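Long-range contact in geranyltranstransferase (Methylococcus capsulatus, PDB 3TS7), which probably makes farnesyl diphosphate by joining isoprenoid units head to tail, as an all-helical, magnesium-dependent prenyltransferase of the FPP/GGPP synthase family: residues L57-V67 with S195-L206. Residues are numbered along the deposited sequence; the frame is centred on the assembly and turned at random.
With PO4 (phosphate ion), chain G.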
# COMPACT_ATOMS: atom_id res chain seq x y z
N LEU B 57 -18.00 5.37 9.98
CA LEU B 57 -17.68 4.46 11.08
C LEU B 57 -16.56 4.99 11.96
O LEU B 57 -16.65 4.89 13.17
CB LEU B 57 -17.31 3.08 10.55
CG LEU B 57 -18.52 2.29 10.05
CD1 LEU B 57 -18.04 1.10 9.25
CD2 LEU B 57 -19.38 1.86 11.24
N THR B 58 -15.49 5.54 11.37
CA THR B 58 -14.41 6.12 12.18
C THR B 58 -14.92 7.31 13.02
O THR B 58 -14.71 7.34 14.24
CB THR B 58 -13.21 6.54 11.30
OG1 THR B 58 -12.73 5.39 10.58
CG2 THR B 58 -12.08 7.07 12.18
N TYR B 59 -15.59 8.26 12.38
CA TYR B 59 -16.08 9.44 13.09
C TYR B 59 -17.15 9.06 14.13
O TYR B 59 -17.11 9.54 15.26
CB TYR B 59 -16.64 10.48 12.11
CG TYR B 59 -15.59 11.22 11.27
CD1 TYR B 59 -14.52 11.89 11.87
CD2 TYR B 59 -15.71 11.28 9.89
CE1 TYR B 59 -13.58 12.60 11.09
CE2 TYR B 59 -14.79 11.97 9.11
CZ TYR B 59 -13.73 12.63 9.72
OH TYR B 59 -12.85 13.29 8.90
N ALA B 60 -18.07 8.17 13.78
CA ALA B 60 -19.13 7.78 14.72
C ALA B 60 -18.60 7.02 15.91
O ALA B 60 -19.05 7.24 17.02
CB ALA B 60 -20.23 6.96 14.01
N THR B 61 -17.63 6.14 15.68
CA THR B 61 -16.98 5.42 16.78
C THR B 61 -16.25 6.40 17.71
O THR B 61 -16.35 6.29 18.92
CB THR B 61 -15.98 4.37 16.25
OG1 THR B 61 -16.69 3.42 15.44
CG2 THR B 61 -15.27 3.65 17.38
N GLY B 62 -15.53 7.36 17.13
CA GLY B 62 -14.78 8.34 17.93
C GLY B 62 -15.67 9.17 18.84
O GLY B 62 -15.35 9.39 20.01
N GLN B 63 -16.79 9.64 18.29
CA GLN B 63 -17.78 10.41 19.04
C GLN B 63 -18.35 9.59 20.19
O GLN B 63 -18.61 10.12 21.28
CB GLN B 63 -18.90 10.91 18.12
CG GLN B 63 -19.76 11.98 18.73
CD GLN B 63 -20.87 12.40 17.84
OE1 GLN B 63 -20.65 13.06 16.81
NE2 GLN B 63 -22.09 12.05 18.21
N THR B 64 -18.50 8.28 19.97
CA THR B 64 -19.08 7.38 20.96
C THR B 64 -18.17 7.20 22.17
O THR B 64 -18.64 7.20 23.30
CB THR B 64 -19.45 6.01 20.30
OG1 THR B 64 -20.51 6.23 19.36
CG2 THR B 64 -19.91 4.97 21.33
N ILE B 65 -16.88 7.07 21.92
CA ILE B 65 -15.92 6.85 23.00
C ILE B 65 -15.24 8.18 23.45
O ILE B 65 -14.33 8.17 24.27
CB ILE B 65 -14.85 5.80 22.58
CG1 ILE B 65 -14.09 6.32 21.35
CG2 ILE B 65 -15.52 4.44 22.30
CD1 ILE B 65 -13.02 5.37 20.82
N GLY B 66 -15.67 9.30 22.88
CA GLY B 66 -15.18 10.61 23.33
C GLY B 66 -13.83 11.07 22.80
O GLY B 66 -13.08 11.74 23.50
N VAL B 67 -13.51 10.69 21.56
CA VAL B 67 -12.30 11.17 20.90
C VAL B 67 -12.70 12.37 20.06
O VAL B 67 -13.68 12.32 19.31
CB VAL B 67 -11.64 10.08 19.97
CG1 VAL B 67 -10.38 10.63 19.29
CG2 VAL B 67 -11.29 8.82 20.74
N SER B 195 -11.64 0.46 10.40
CA SER B 195 -12.15 1.83 10.55
C SER B 195 -12.58 2.13 11.98
O SER B 195 -12.40 3.24 12.49
CB SER B 195 -13.32 2.05 9.61
OG SER B 195 -12.93 1.68 8.31
N VAL B 196 -13.11 1.10 12.64
CA VAL B 196 -13.58 1.21 14.00
C VAL B 196 -12.42 1.13 14.97
O VAL B 196 -12.35 1.92 15.92
CB VAL B 196 -14.69 0.13 14.28
CG1 VAL B 196 -14.96 -0.02 15.77
CG2 VAL B 196 -15.95 0.52 13.55
N ARG B 197 -11.49 0.19 14.73
CA ARG B 197 -10.35 0.00 15.59
C ARG B 197 -9.42 1.23 15.58
O ARG B 197 -8.87 1.57 16.63
CB ARG B 197 -9.59 -1.26 15.20
CG ARG B 197 -8.29 -1.46 15.95
CD ARG B 197 -7.71 -2.84 15.73
NE ARG B 197 -6.37 -2.94 16.31
CZ ARG B 197 -6.11 -3.16 17.59
NH1 ARG B 197 -7.10 -3.30 18.47
NH2 ARG B 197 -4.86 -3.23 18.00
N LEU B 198 -9.27 1.89 14.43
CA LEU B 198 -8.44 3.10 14.34
C LEU B 198 -8.90 4.19 15.30
O LEU B 198 -8.08 4.80 15.99
CB LEU B 198 -8.44 3.66 12.92
CG LEU B 198 -7.71 2.85 11.83
CD1 LEU B 198 -7.50 3.63 10.58
CD2 LEU B 198 -6.42 2.39 12.36
N ALA B 199 -10.22 4.41 15.32
CA ALA B 199 -10.84 5.33 16.29
C ALA B 199 -10.57 4.93 17.73
O ALA B 199 -10.24 5.78 18.56
CB ALA B 199 -12.34 5.47 16.04
N CYS B 200 -10.69 3.63 18.02
CA CYS B 200 -10.38 3.12 19.35
C CYS B 200 -8.94 3.40 19.77
O CYS B 200 -8.69 3.77 20.92
CB CYS B 200 -10.71 1.63 19.43
SG CYS B 200 -12.50 1.25 19.35
N LEU B 201 -8.00 3.27 18.83
CA LEU B 201 -6.58 3.53 19.11
C LEU B 201 -6.26 5.01 19.32
O LEU B 201 -5.19 5.34 19.84
CB LEU B 201 -5.70 2.95 17.98
CG LEU B 201 -5.60 1.42 17.92
CD1 LEU B 201 -5.09 0.94 16.52
CD2 LEU B 201 -4.76 0.85 19.07
N ALA B 202 -7.15 5.90 18.90
CA ALA B 202 -7.01 7.34 19.20
C ALA B 202 -7.58 7.75 20.58
O ALA B 202 -7.66 8.95 20.91
CB ALA B 202 -7.62 8.17 18.09
N ARG B 203 -7.97 6.74 21.37
CA ARG B 203 -8.42 6.95 22.75
C ARG B 203 -7.44 6.27 23.68
O ARG B 203 -7.60 5.09 23.99
CB ARG B 203 -9.82 6.38 22.98
CG ARG B 203 -10.67 7.04 24.10
CD ARG B 203 -10.08 6.88 25.50
NE ARG B 203 -11.04 6.38 26.47
CZ ARG B 203 -10.74 6.06 27.73
NH1 ARG B 203 -11.68 5.59 28.55
NH2 ARG B 203 -9.50 6.22 28.18
N PRO B 204 -6.43 7.01 24.17
CA PRO B 204 -5.41 6.36 25.02
C PRO B 204 -6.02 5.64 26.25
O PRO B 204 -6.86 6.20 26.96
CB PRO B 204 -4.50 7.53 25.43
CG PRO B 204 -4.66 8.52 24.25
CD PRO B 204 -6.12 8.43 23.92
N GLY B 205 -5.65 4.37 26.44
CA GLY B 205 -6.09 3.62 27.61
C GLY B 205 -7.50 3.03 27.60
O GLY B 205 -7.92 2.45 28.60
N LEU B 206 -8.22 3.17 26.48
CA LEU B 206 -9.55 2.56 26.27
C LEU B 206 -9.50 1.09 26.64
O LEU B 206 -8.62 0.37 26.16
CB LEU B 206 -9.97 2.71 24.82
CG LEU B 206 -11.38 2.25 24.44
CD1 LEU B 206 -12.37 3.38 24.65
CD2 LEU B 206 -11.40 1.82 23.00
P PO4 G . -15.21 5.67 26.86
O1 PO4 G . -14.04 6.28 26.09
O2 PO4 G . -16.11 6.77 27.38
O3 PO4 G . -16.03 4.77 25.95
O4 PO4 G . -14.64 4.83 27.99
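Ile-65 turns CG1 in between its backbone N and carbonyl carbon (chi1 61°) and, with the chain then extended, brings CD1 against the last turn of helix 177-201, 3.6 Å from Ala-199 O and beside Cys-200 CA. Arg-203 carries CG anti to its own N and bends at chi2 and chi3, which folds the guanidinium back over Leu-206 CA with an edge to a phosphate ion, probably from the crystallisation liquor. Its NE donates almost straight to O1 of the ion (3.0 Å, 163°) and NH1 to O4, whereas NH2 returns to Pro-204 O within the type II turn. Arg-203 CB packs 3.6 Å from Val-67 CG2. Deeper in, helix segments 57-65 and 195-201 approach to 7.9 Å between axes at -37°; at Gly-62, which lacks a side chain, Ala-199 CB comes within 3.9 Å of the backbone N. Thr-61 OG1 bonds back to Leu-57 O (2.7 Å) and also packs 3.5 Å from Val-196 CG2, while its CG2 meets Ala-199 CB. Thr-58 OG1 lies 2.9 Å from Ser-195 O, but its proton may go to Arg-54 O instead. Replacing Arg-203 by a leucine would probably leave the phosphate without its charged partner and Pro-204 O without the NH2 donor. The contact thus joins a buried, mainly apolar helix pair to a loop end whose positive charge can hold an anion.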